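Local coordinates for uncharacterized protein (Legionella pneumophila subsp. pneumophila, PDB 5L1A) that is of unknown function, the crystallised part being the all-helical N-terminal DUF5638 domain of a longer protein that is probably membrane-attached, at residues Q38-I42 with I102-F106; C18-L22 with Y66-I70. All blocks are in the same frame, centred on the assembly; numbering follows the deposited sequence.

Interaction 1 (Q38-I42 with I102-F106)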
loop_
_atom_site.group_PDB
_atom_site.type_symbol
_atom_site.label_atom_id
_atom_site.label_comp_id
_atom_site.label_asym_id
_atom_site.label_seq_id
_atom_site.Cartn_x
_atom_site.Cartn_y
_atom_site.Cartn_z
ATOM N N GLN A 38 12.082 -0.393 3.929
ATOM C CA GLN A 38 10.813 0.309 4.083
ATOM C C GLN A 38 9.844 -0.062 2.968
ATOM O O GLN A 38 8.641 -0.219 3.208
ATOM C CB GLN A 38 11.055 1.818 4.121
ATOM C CG GLN A 38 11.931 2.257 5.285
ATOM C CD GLN A 38 12.335 3.715 5.195
ATOM O OE1 GLN A 38 12.438 4.277 4.105
ATOM N NE2 GLN A 38 12.568 4.336 6.345
ATOM N N LEU A 39 10.356 -0.216 1.743
ATOM C CA LEU A 39 9.520 -0.662 0.635
ATOM C C LEU A 39 8.957 -2.055 0.897
ATOM O O LEU A 39 7.762 -2.299 0.688
ATOM C CB LEU A 39 10.325 -0.642 -0.665
ATOM C CG LEU A 39 9.615 -1.186 -1.904
ATOM C CD1 LEU A 39 8.393 -0.344 -2.227
ATOM C CD2 LEU A 39 10.565 -1.236 -3.086
ATOM N N ASN A 40 9.804 -2.980 1.357
ATOM C CA ASN A 40 9.336 -4.326 1.669
ATOM C C ASN A 40 8.370 -4.328 2.843
ATOM O O ASN A 40 7.463 -5.164 2.894
ATOM C CB ASN A 40 10.520 -5.246 1.969
ATOM C CG ASN A 40 11.236 -5.699 0.717
ATOM O OD1 ASN A 40 10.848 -6.684 0.091
ATOM N ND2 ASN A 40 12.292 -4.984 0.347
ATOM N N GLN A 41 8.557 -3.417 3.798
ATOM C CA GLN A 41 7.625 -3.312 4.915
ATOM C C GLN A 41 6.241 -2.895 4.435
ATOM O O GLN A 41 5.225 -3.432 4.895
ATOM C CB GLN A 41 8.174 -2.322 5.944
ATOM C CG GLN A 41 7.373 -2.187 7.228
ATOM C CD GLN A 41 8.043 -1.250 8.225
ATOM O OE1 GLN A 41 8.484 -0.155 7.869
ATOM N NE2 GLN A 41 8.131 -1.683 9.474
ATOM N N ILE A 42 6.184 -1.947 3.498
ATOM C CA ILE A 42 4.907 -1.501 2.953
ATOM C C ILE A 42 4.199 -2.647 2.243
ATOM O O ILE A 42 3.003 -2.886 2.454
ATOM C CB ILE A 42 5.117 -0.303 2.009
ATOM C CG1 ILE A 42 5.333 0.981 2.814
ATOM C CG2 ILE A 42 3.939 -0.157 1.067
ATOM C CD1 ILE A 42 4.152 1.356 3.691
ATOM N N ILE A 102 4.559 3.991 9.353
ATOM C CA ILE A 102 5.281 3.496 8.185
ATOM C C ILE A 102 4.773 4.151 6.908
ATOM O O ILE A 102 5.546 4.366 5.968
ATOM C CB ILE A 102 5.199 1.958 8.109
ATOM C CG1 ILE A 102 3.753 1.494 7.925
ATOM C CG2 ILE A 102 5.796 1.328 9.359
ATOM C CD1 ILE A 102 3.598 -0.008 7.861
ATOM N N ILE A 103 3.486 4.493 6.847
ATOM C CA ILE A 103 2.944 5.097 5.634
ATOM C C ILE A 103 3.360 6.558 5.524
ATOM O O ILE A 103 3.695 7.038 4.435
ATOM C CB ILE A 103 1.413 4.936 5.596
ATOM C CG1 ILE A 103 1.036 3.470 5.375
ATOM C CG2 ILE A 103 0.813 5.802 4.506
ATOM C CD1 ILE A 103 -0.450 3.196 5.504
ATOM N N ALA A 104 3.350 7.288 6.640
ATOM C CA ALA A 104 3.811 8.671 6.613
ATOM C C ALA A 104 5.300 8.749 6.308
ATOM O O ALA A 104 5.739 9.614 5.542
ATOM C CB ALA A 104 3.502 9.360 7.941
ATOM N N ASN A 105 6.094 7.852 6.898
ATOM C CA ASN A 105 7.525 7.834 6.613
ATOM C C ASN A 105 7.792 7.517 5.146
ATOM O O ASN A 105 8.686 8.107 4.531
ATOM C CB ASN A 105 8.231 6.825 7.520
ATOM C CG ASN A 105 9.699 6.650 7.167
ATOM O OD1 ASN A 105 10.058 5.795 6.355
ATOM N ND2 ASN A 105 10.557 7.458 7.782
ATOM N N PHE A 106 7.020 6.597 4.561
ATOM C CA PHE A 106 7.253 6.249 3.163
ATOM C C PHE A 106 6.905 7.405 2.230
ATOM O O PHE A 106 7.569 7.590 1.204
ATOM C CB PHE A 106 6.467 4.995 2.781
ATOM C CG PHE A 106 6.883 4.395 1.459
ATOM C CD1 PHE A 106 8.009 3.586 1.373
ATOM C CD2 PHE A 106 6.150 4.640 0.308
ATOM C CE1 PHE A 106 8.395 3.035 0.163
ATOM C CE2 PHE A 106 6.528 4.092 -0.910
ATOM C CZ PHE A 106 7.653 3.288 -0.982
#

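Interaction 2 (C18-L22 with Y66-I70)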
loop_
_atom_site.group_PDB
_atom_site.type_symbol
_atom_site.label_atom_id
_atom_site.label_comp_id
_atom_site.label_asym_id
_atom_site.label_seq_id
_atom_site.Cartn_x
_atom_site.Cartn_y
_atom_site.Cartn_z
ATOM N N CYS A 18 -0.372 -3.750 -7.799
ATOM C CA CYS A 18 0.149 -2.763 -6.860
ATOM C C CYS A 18 1.607 -3.045 -6.515
ATOM O O CYS A 18 2.434 -2.126 -6.496
ATOM C CB CYS A 18 -0.705 -2.744 -5.593
ATOM S SG CYS A 18 -2.430 -2.253 -5.836
ATOM N N ASP A 19 1.940 -4.312 -6.245
ATOM C CA ASP A 19 3.325 -4.667 -5.937
ATOM C C ASP A 19 4.242 -4.402 -7.126
ATOM O O ASP A 19 5.380 -3.948 -6.953
ATOM C CB ASP A 19 3.418 -6.136 -5.518
ATOM C CG ASP A 19 2.788 -6.405 -4.163
ATOM O OD1 ASP A 19 2.643 -5.459 -3.362
ATOM O OD2 ASP A 19 2.444 -7.574 -3.893
ATOM N N THR A 20 3.769 -4.697 -8.339
ATOM C CA THR A 20 4.562 -4.432 -9.535
ATOM C C THR A 20 4.695 -2.937 -9.782
ATOM O O THR A 20 5.768 -2.459 -10.170
ATOM C CB THR A 20 3.922 -5.114 -10.745
ATOM O OG1 THR A 20 3.803 -6.517 -10.489
ATOM C CG2 THR A 20 4.756 -4.895 -12.002
ATOM N N GLN A 21 3.611 -2.186 -9.575
ATOM C CA GLN A 21 3.661 -0.742 -9.767
ATOM C C GLN A 21 4.639 -0.080 -8.803
ATOM O O GLN A 21 5.303 0.895 -9.172
ATOM C CB GLN A 21 2.266 -0.145 -9.602
ATOM C CG GLN A 21 2.194 1.336 -9.899
ATOM C CD GLN A 21 2.566 1.652 -11.327
ATOM O OE1 GLN A 21 1.782 1.430 -12.247
ATOM N NE2 GLN A 21 3.776 2.162 -11.525
ATOM N N LEU A 22 4.747 -0.596 -7.578
ATOM C CA LEU A 22 5.721 -0.056 -6.637
ATOM C C LEU A 22 7.142 -0.300 -7.124
ATOM O O LEU A 22 7.983 0.604 -7.067
ATOM C CB LEU A 22 5.515 -0.666 -5.252
ATOM C CG LEU A 22 4.759 0.177 -4.224
ATOM C CD1 LEU A 22 4.705 -0.532 -2.880
ATOM C CD2 LEU A 22 5.377 1.564 -4.079
ATOM N N TYR A 66 -4.815 -0.421 -0.774
ATOM C CA TYR A 66 -3.501 -0.508 -1.402
ATOM C C TYR A 66 -3.455 0.300 -2.695
ATOM O O TYR A 66 -2.444 0.945 -3.003
ATOM C CB TYR A 66 -3.167 -1.977 -1.667
ATOM C CG TYR A 66 -1.705 -2.297 -1.870
ATOM C CD1 TYR A 66 -0.722 -1.324 -1.733
ATOM C CD2 TYR A 66 -1.309 -3.584 -2.204
ATOM C CE1 TYR A 66 0.618 -1.633 -1.924
ATOM C CE2 TYR A 66 0.020 -3.903 -2.395
ATOM C CZ TYR A 66 0.979 -2.926 -2.257
ATOM O OH TYR A 66 2.303 -3.251 -2.452
ATOM N N GLU A 67 -4.547 0.285 -3.459
ATOM C CA GLU A 67 -4.579 1.017 -4.722
ATOM C C GLU A 67 -4.541 2.523 -4.499
ATOM O O GLU A 67 -3.845 3.245 -5.224
ATOM C CB GLU A 67 -5.820 0.622 -5.520
ATOM C CG GLU A 67 -5.734 -0.767 -6.098
ATOM C CD GLU A 67 -7.086 -1.334 -6.453
ATOM O OE1 GLU A 67 -8.107 -0.781 -5.998
ATOM O OE2 GLU A 67 -7.125 -2.336 -7.190
ATOM N N ASN A 68 -5.289 3.018 -3.511
ATOM C CA ASN A 68 -5.230 4.440 -3.185
ATOM C C ASN A 68 -3.841 4.832 -2.701
ATOM O O ASN A 68 -3.351 5.922 -3.018
ATOM C CB ASN A 68 -6.281 4.789 -2.128
ATOM C CG ASN A 68 -7.701 4.643 -2.641
ATOM O OD1 ASN A 68 -7.982 4.900 -3.811
ATOM N ND2 ASN A 68 -8.605 4.228 -1.761
ATOM N N PHE A 69 -3.191 3.954 -1.932
ATOM C CA PHE A 69 -1.823 4.226 -1.500
ATOM C C PHE A 69 -0.884 4.346 -2.694
ATOM O O PHE A 69 -0.010 5.220 -2.718
ATOM C CB PHE A 69 -1.345 3.131 -0.544
ATOM C CG PHE A 69 0.136 3.162 -0.271
ATOM C CD1 PHE A 69 0.663 4.022 0.679
ATOM C CD2 PHE A 69 1.001 2.319 -0.958
ATOM C CE1 PHE A 69 2.029 4.048 0.934
ATOM C CE2 PHE A 69 2.364 2.343 -0.708
ATOM C CZ PHE A 69 2.876 3.206 0.242
ATOM N N ILE A 70 -1.046 3.474 -3.691
ATOM C CA ILE A 70 -0.207 3.533 -4.885
ATOM C C ILE A 70 -0.393 4.864 -5.603
ATOM O O ILE A 70 0.577 5.487 -6.050
ATOM C CB ILE A 70 -0.510 2.341 -5.810
ATOM C CG1 ILE A 70 -0.053 1.038 -5.159
ATOM C CG2 ILE A 70 0.153 2.521 -7.164
ATOM C CD1 ILE A 70 1.397 1.048 -4.770
#

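Interaction 1 (Q38-I42 with I102-F106)
Phe106 and Ile42 share most of this contact. The CA-CB bond of Phe106 points sideways, but with chi1 at t (-167°) the ring swings across to the backbone of Gln38 and Leu39, its CE1 3.9 Å from Leu39 CA. Ile42 CG1 sits over one face of that ring, 4.0 Å from Phe106 CG, and Leu39 CD1 meets its tip at Phe106 CZ, 3.9 Å away. Ile42, m at chi1 and chi2, extends CD1 toward the other helix, packing 4.1 Å from Ile103 CG1 and 4.3 Å from Ile102 CG1. Ile102 takes the p rotamer at chi1, and its CG2 comes within 3.4 Å of OE1 on the extended Gln41. On the outer side, Gln38 NE2 and Asn105 OD1 stand 2.9 Å apart, a close polar approach at too poor an angle for a hydrogen bond. The N-to-C directions differ by 136°, obliquely antiparallel, with axes 10.4 Å apart; CA atoms come nearest at Gln38-Phe106 (7.0 Å) and Ile42-Ile102 (7.2 Å). Around them, helix 8-25 brings Leu22 against Leu39 and Ile42, helix 56-77 supplies Phe69 to Ile42 and Val73 to Phe106, and helix 83-90 covers Ile103 with Ile90.

Interaction 2 (C18-L22 with Y66-I70)
The polar part of this contact is a single bond: Tyr66 OH donates to Asp19 OD1 at 2.4 Å, a very short hydrogen bond. Although the CA-CB bond of Asp19 points away from helix 56-77, its carboxylate turns back to meet the hydroxyl near the plane of the ring; its other oxygen, OD2, is held by Asn47. Glu67, which touches Cys18 through its aliphatic part (CG to Cys18 SG, 3.6 Å), spends its charge on a salt bridge to Arg14.

Aromatic contacts come next. Cys18 lies over one face of Tyr66, its CB 3.5 Å from the ring centroid in a CH-pi contact and its SG 4.3 Å from the same centroid, a cysteine sulfur-aromatic contact. Tyr66 also stacks with Tyr46 of helix 33-51.

The rest is apolar packing. Ile70, m at chi1 and chi2, fills the space beside Cys18 and Leu22: Leu22 CG to Ile70 CD1 is 3.5 Å and Cys18 CB to Ile70 CG1 is 3.9 Å. Leu22 CD1 also touches the edge of Phe69, 4.3 Å from CE2. The aliphatic part of Gln21 packs on Ile70, CG 3.6 Å from Ile70 CG2, while its amide leads away.

With axes 10.2 Å apart and inclined by 18°, the segments form a near-parallel helix pair of the kind found in helical bundles, here joining the first and third helices of the domain.

In the fold
Interactions 1 and 2 are neighbouring parts of one hydrophobic core, their centres 12 Å apart. Phe69 and Leu22 carry the packing from one to the other: Ile42 CG2 lies 3.4 Å from Phe69 CE2, Phe106 CD2 is 3.6 Å from Phe69 CZ, and Leu39 CD1 is 3.7 Å from Leu22 CD1. The segments alternate along the chain: interaction 2 joins helix 8-25 to helix 56-77, and interaction 1 joins helix 33-51 to helix 97-110. Separate molecules of the triiodobenzene ligand I3C touch Ala104 in interaction 1 and Asn68 in interaction 2; the side chains of Ile103 and Phe69 lie about 7 Å and 6 Å from a bound I3C.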